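Local coordinates for xylanase and alpha-amylase inhibitor protein (Scadoxus multiflorus, PDB 3MU7) that inhibits xylanase and alpha-amylase, and is built on the TIM-barrel fold of the family 18 glycosyl hydrolases, at residues K61-Q64 with K69-L72; D91-L96 with Q134-I139. All blocks are in the same frame, centred on the assembly; numbering follows the deposited sequence.

Interaction 1. Residues K61-Q64 with K69-L72; sequences KHCQ and KVLL
Cys63, near the end of helix 56-65, meets Val70, the second residue of the strand that follows, and this pair illustrates how the crossover helix of a beta-alpha-beta unit of the TIM barrel packs against its second strand. The apolar part is small: CB of Cys63 lies 3.6 Å from CG2 of Val70, and CG of Gln64 comes alongside the same methyl at 4.2 Å. Val70 presents that branch because CG1 is the one anti to its backbone N (chi1 -176°), while CG2 stands beside the N and faces the helix.

The polar and covalent bonds involve residues beyond the two segments. Cys63 touches Val70 through its methylene, while its SG is joined to Cys22 in a disulfide that ties helix 56-65 to helix 18-23. Beyond its CG, the amide of Gln64 serves other partners: NE2 bonds to the backbone O of Val117 and to OD2 of Asp119. That carboxylate oxygen also accepts from the backbone N of Val70 and is thus shared by helix and strand.

Strand 69-76 pairs in parallel with strands 29-37 and 120-125, and Val70 touches Ile32 on the first and Leu118 in the loop before the second.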
loop_
_atom_site.group_PDB
_atom_site.type_symbol
_atom_site.label_atom_id
_atom_site.label_comp_id
_atom_site.label_asym_id
_atom_site.label_seq_id
_atom_site.Cartn_x
_atom_site.Cartn_y
_atom_site.Cartn_z
ATOM N N LYS A 61 -14.197 -1.549 10.394
ATOM C CA LYS A 61 -14.404 -2.479 11.500
ATOM C C LYS A 61 -14.858 -3.844 10.998
ATOM O O LYS A 61 -14.420 -4.874 11.503
ATOM C CB LYS A 61 -15.402 -1.916 12.514
ATOM C CG LYS A 61 -14.888 -0.708 13.268
ATOM C CD LYS A 61 -15.995 -0.122 14.134
ATOM C CE LYS A 61 -15.549 1.132 14.848
ATOM N NZ LYS A 61 -16.652 1.686 15.689
ATOM N N HIS A 62 -15.727 -3.854 9.996
ATOM C CA HIS A 62 -16.155 -5.118 9.416
ATOM C C HIS A 62 -14.963 -5.877 8.816
ATOM O O HIS A 62 -14.785 -7.072 9.054
ATOM C CB HIS A 62 -17.234 -4.923 8.357
ATOM C CG HIS A 62 -17.618 -6.203 7.692
ATOM N ND1 HIS A 62 -18.329 -7.183 8.347
ATOM C CD2 HIS A 62 -17.354 -6.691 6.459
ATOM C CE1 HIS A 62 -18.508 -8.213 7.539
ATOM N NE2 HIS A 62 -17.919 -7.941 6.389
ATOM N N CYS A 63 -14.143 -5.174 8.036
ATOM C CA CYS A 63 -12.916 -5.742 7.479
ATOM C C CYS A 63 -12.053 -6.363 8.570
ATOM O O CYS A 63 -11.604 -7.507 8.439
ATOM C CB CYS A 63 -12.125 -4.662 6.755
ATOM S SG CYS A 63 -12.861 -4.170 5.179
ATOM N N GLN A 64 -11.826 -5.613 9.646
ATOM C CA GLN A 64 -10.972 -6.076 10.727
ATOM C C GLN A 64 -11.567 -7.289 11.433
ATOM O O GLN A 64 -10.836 -8.194 11.838
ATOM C CB GLN A 64 -10.702 -4.940 11.705
ATOM C CG GLN A 64 -9.839 -3.850 11.082
ATOM C CD GLN A 64 -9.776 -2.589 11.906
ATOM O OE1 GLN A 64 -10.733 -2.228 12.586
ATOM N NE2 GLN A 64 -8.649 -1.895 11.831
ATOM N N LYS A 69 -6.385 -6.693 7.509
ATOM C CA LYS A 69 -5.730 -5.484 7.994
ATOM C C LYS A 69 -6.033 -4.326 7.055
ATOM O O LYS A 69 -5.989 -4.477 5.829
ATOM C CB LYS A 69 -4.224 -5.693 8.115
ATOM C CG LYS A 69 -3.825 -6.660 9.227
ATOM C CD LYS A 69 -2.318 -6.756 9.393
ATOM C CE LYS A 69 -1.958 -7.409 10.724
ATOM N NZ LYS A 69 -0.484 -7.542 10.897
ATOM N N VAL A 70 -6.350 -3.178 7.640
ATOM C CA VAL A 70 -6.723 -1.996 6.875
ATOM C C VAL A 70 -5.721 -0.885 7.144
ATOM O O VAL A 70 -5.526 -0.475 8.296
ATOM C CB VAL A 70 -8.145 -1.515 7.230
ATOM C CG1 VAL A 70 -8.535 -0.346 6.354
ATOM C CG2 VAL A 70 -9.159 -2.650 7.073
ATOM N N LEU A 71 -5.089 -0.406 6.077
ATOM C CA LEU A 71 -4.064 0.639 6.168
ATOM C C LEU A 71 -4.552 1.892 5.483
ATOM O O LEU A 71 -5.412 1.832 4.600
ATOM C CB LEU A 71 -2.768 0.190 5.493
ATOM C CG LEU A 71 -2.217 -1.195 5.819
ATOM C CD1 LEU A 71 -0.969 -1.476 4.986
ATOM C CD2 LEU A 71 -1.921 -1.351 7.281
ATOM N N LEU A 72 -4.007 3.033 5.896
ATOM C CA LEU A 72 -4.166 4.272 5.154
ATOM C C LEU A 72 -2.878 4.556 4.413
ATOM O O LEU A 72 -1.782 4.526 4.993
ATOM C CB LEU A 72 -4.465 5.456 6.078
ATOM C CG LEU A 72 -4.522 6.847 5.431
ATOM C CD1 LEU A 72 -5.679 6.962 4.436
ATOM C CD2 LEU A 72 -4.603 7.936 6.490
#

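Interaction 2. Residues D91-L96 with Q134-I139; sequences DLAVYL and QLLANI
Ala93 and Leu136 mark the nearest backbone approach of two helices that run roughly parallel, their short axes 9.0 Å apart at closest and crossing at -35°. The side chains that meet between 91-96 and 134-139 are all apolar, and the small Ala93 lies where the backbones come nearest, consistent with the close approach. The methyl of Ala93 points at the other helix and is met by two side chains: CG2 of Ile139 reaches Ala93 CB at 3.5 Å, and CD1 of Leu136 approaches that same CB at 3.8 Å. Ile139 meets the alanine with its short branch, since CG2 is anti to the backbone N and the longer CG1 arm stands beside the N (chi1 -58°).

Such packing belongs to the outer layer of a TIM barrel, where the helices following successive parallel strands lie side by side around the cylinder. Here helix 86-101 follows strand 69-76 and helix 133-144 follows strand 120-125, and these two strands are paired, which makes the helices neighbours in the ring.

Leu136 carries much of the contact by dividing its two methyls. With CG anti to the backbone N (chi1 174°), its end swings nearer to helix 86-101 than the direction of its CB would suggest. CD1 settles against the backbone of the first helix, 3.5 Å from the N of Ala93, while CD2 meets CD2 of Leu92 at 3.8 Å. The two leucine side chains cross obliquely, and CB of Leu92 also lies 4.0 Å from CD1 of Leu136. On the barrel side both leucines continue into the layer of strands: Leu92 rests on Leu35 of strand 29-37, and Leu136 on Ile74 of strand 69-76.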
loop_
_atom_site.group_PDB
_atom_site.type_symbol
_atom_site.label_atom_id
_atom_site.label_comp_id
_atom_site.label_asym_id
_atom_site.label_seq_id
_atom_site.Cartn_x
_atom_site.Cartn_y
_atom_site.Cartn_z
ATOM N N ASP A 91 4.334 17.088 12.162
ATOM C CA ASP A 91 2.916 17.383 12.032
ATOM C C ASP A 91 2.147 16.218 11.437
ATOM O O ASP A 91 1.091 15.835 11.939
ATOM C CB ASP A 91 2.705 18.625 11.166
ATOM C CG ASP A 91 3.231 19.887 11.810
ATOM O OD1 ASP A 91 3.511 19.873 13.025
ATOM O OD2 ASP A 91 3.370 20.886 11.078
ATOM N N LEU A 92 2.671 15.659 10.355
ATOM C CA LEU A 92 1.999 14.540 9.731
ATOM C C LEU A 92 1.998 13.308 10.636
ATOM O O LEU A 92 0.983 12.627 10.747
ATOM C CB LEU A 92 2.601 14.225 8.360
ATOM C CG LEU A 92 1.879 13.142 7.542
ATOM C CD1 LEU A 92 0.399 13.478 7.333
ATOM C CD2 LEU A 92 2.570 12.935 6.200
ATOM N N ALA A 93 3.121 13.033 11.306
ATOM C CA ALA A 93 3.189 11.894 12.221
ATOM C C ALA A 93 2.140 11.988 13.324
ATOM O O ALA A 93 1.419 11.031 13.590
ATOM C CB ALA A 93 4.576 11.758 12.819
ATOM N N VAL A 94 2.044 13.156 13.954
ATOM C CA VAL A 94 1.087 13.358 15.044
ATOM C C VAL A 94 -0.350 13.274 14.530
ATOM O O VAL A 94 -1.202 12.630 15.145
ATOM C CB VAL A 94 1.352 14.692 15.778
ATOM C CG1 VAL A 94 0.225 15.040 16.751
ATOM C CG2 VAL A 94 2.685 14.621 16.518
ATOM N N TYR A 95 -0.606 13.904 13.388
ATOM C CA TYR A 95 -1.934 13.862 12.779
ATOM C C TYR A 95 -2.376 12.423 12.509
ATOM O O TYR A 95 -3.495 12.036 12.853
ATOM C CB TYR A 95 -1.927 14.678 11.487
ATOM C CG TYR A 95 -3.155 14.516 10.623
ATOM C CD1 TYR A 95 -4.330 15.226 10.900
ATOM C CD2 TYR A 95 -3.149 13.660 9.519
ATOM C CE1 TYR A 95 -5.466 15.072 10.102
ATOM C CE2 TYR A 95 -4.273 13.516 8.723
ATOM C CZ TYR A 95 -5.419 14.217 9.021
ATOM O OH TYR A 95 -6.519 14.053 8.217
ATOM N N LEU A 96 -1.496 11.633 11.894
ATOM C CA LEU A 96 -1.811 10.242 11.591
ATOM C C LEU A 96 -2.034 9.431 12.854
ATOM O O LEU A 96 -2.973 8.641 12.939
ATOM C CB LEU A 96 -0.705 9.606 10.759
ATOM C CG LEU A 96 -0.539 10.155 9.344
ATOM C CD1 LEU A 96 0.741 9.588 8.733
ATOM C CD2 LEU A 96 -1.759 9.863 8.456
ATOM N N GLN A 134 12.218 10.046 6.099
ATOM C CA GLN A 134 12.917 9.280 7.125
ATOM C C GLN A 134 12.495 9.731 8.527
ATOM O O GLN A 134 12.205 8.900 9.380
ATOM C CB GLN A 134 14.438 9.346 6.946
ATOM C CG GLN A 134 15.233 8.606 8.025
ATOM C CD GLN A 134 15.106 7.092 7.962
ATOM O OE1 GLN A 134 14.501 6.532 7.050
ATOM N NE2 GLN A 134 15.684 6.421 8.940
ATOM N N LEU A 135 12.453 11.040 8.759
ATOM C CA LEU A 135 11.986 11.560 10.043
ATOM C C LEU A 135 10.527 11.177 10.323
ATOM O O LEU A 135 10.193 10.805 11.440
ATOM C CB LEU A 135 12.178 13.077 10.131
ATOM C CG LEU A 135 11.748 13.758 11.439
ATOM C CD1 LEU A 135 12.468 13.196 12.661
ATOM C CD2 LEU A 135 11.955 15.257 11.344
ATOM N N LEU A 136 9.669 11.264 9.308
ATOM C CA LEU A 136 8.285 10.839 9.463
ATOM C C LEU A 136 8.218 9.380 9.913
ATOM O O LEU A 136 7.513 9.051 10.871
ATOM C CB LEU A 136 7.515 11.016 8.158
ATOM C CG LEU A 136 6.083 10.470 8.153
ATOM C CD1 LEU A 136 5.193 11.229 9.131
ATOM C CD2 LEU A 136 5.503 10.533 6.759
ATOM N N ALA A 137 8.955 8.511 9.222
ATOM C CA ALA A 137 9.011 7.105 9.601
ATOM C C ALA A 137 9.575 6.930 11.010
ATOM O O ALA A 137 9.072 6.116 11.773
ATOM C CB ALA A 137 9.813 6.301 8.593
ATOM N N ASN A 138 10.609 7.698 11.355
ATOM C CA ASN A 138 11.192 7.617 12.697
ATOM C C ASN A 138 10.182 7.939 13.787
ATOM O O ASN A 138 10.122 7.261 14.808
ATOM C CB ASN A 138 12.397 8.550 12.839
ATOM C CG ASN A 138 13.624 8.058 12.121
ATOM O OD1 ASN A 138 13.726 6.904 11.726
ATOM N ND2 ASN A 138 14.581 8.946 11.970
ATOM N N ILE A 139 9.394 8.982 13.569
ATOM C CA ILE A 139 8.423 9.390 14.572
ATOM C C ILE A 139 7.267 8.387 14.662
ATOM O O ILE A 139 6.877 7.986 15.755
ATOM C CB ILE A 139 7.926 10.837 14.355
ATOM C CG1 ILE A 139 9.111 11.814 14.366
ATOM C CG2 ILE A 139 6.906 11.213 15.427
ATOM C CD1 ILE A 139 8.757 13.233 13.968
#

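In the fold
The two contacts follow the chain through successive steps of a TIM barrel. Interaction 1 brings helix 56-65 against strand 69-76, and interaction 2 sets the helix after that strand beside helix 133-144. They come in series, with centres about 21 Å apart, yet they meet directly: CD2 of Leu72, on the strand of interaction 1, lies 4.0 Å from CD2 of Leu96, on the first helix of interaction 2. Strand 69-76 is thus common ground, since its Ile74 also touches Leu96. In family 18 enzymes the active site typically lies at the C-terminal ends of the barrel strands, whereas interaction 1 involves the start of strand 69-76. A bound di(hydroxyethyl)ether lies about 9 Å from the side chain of Cys63.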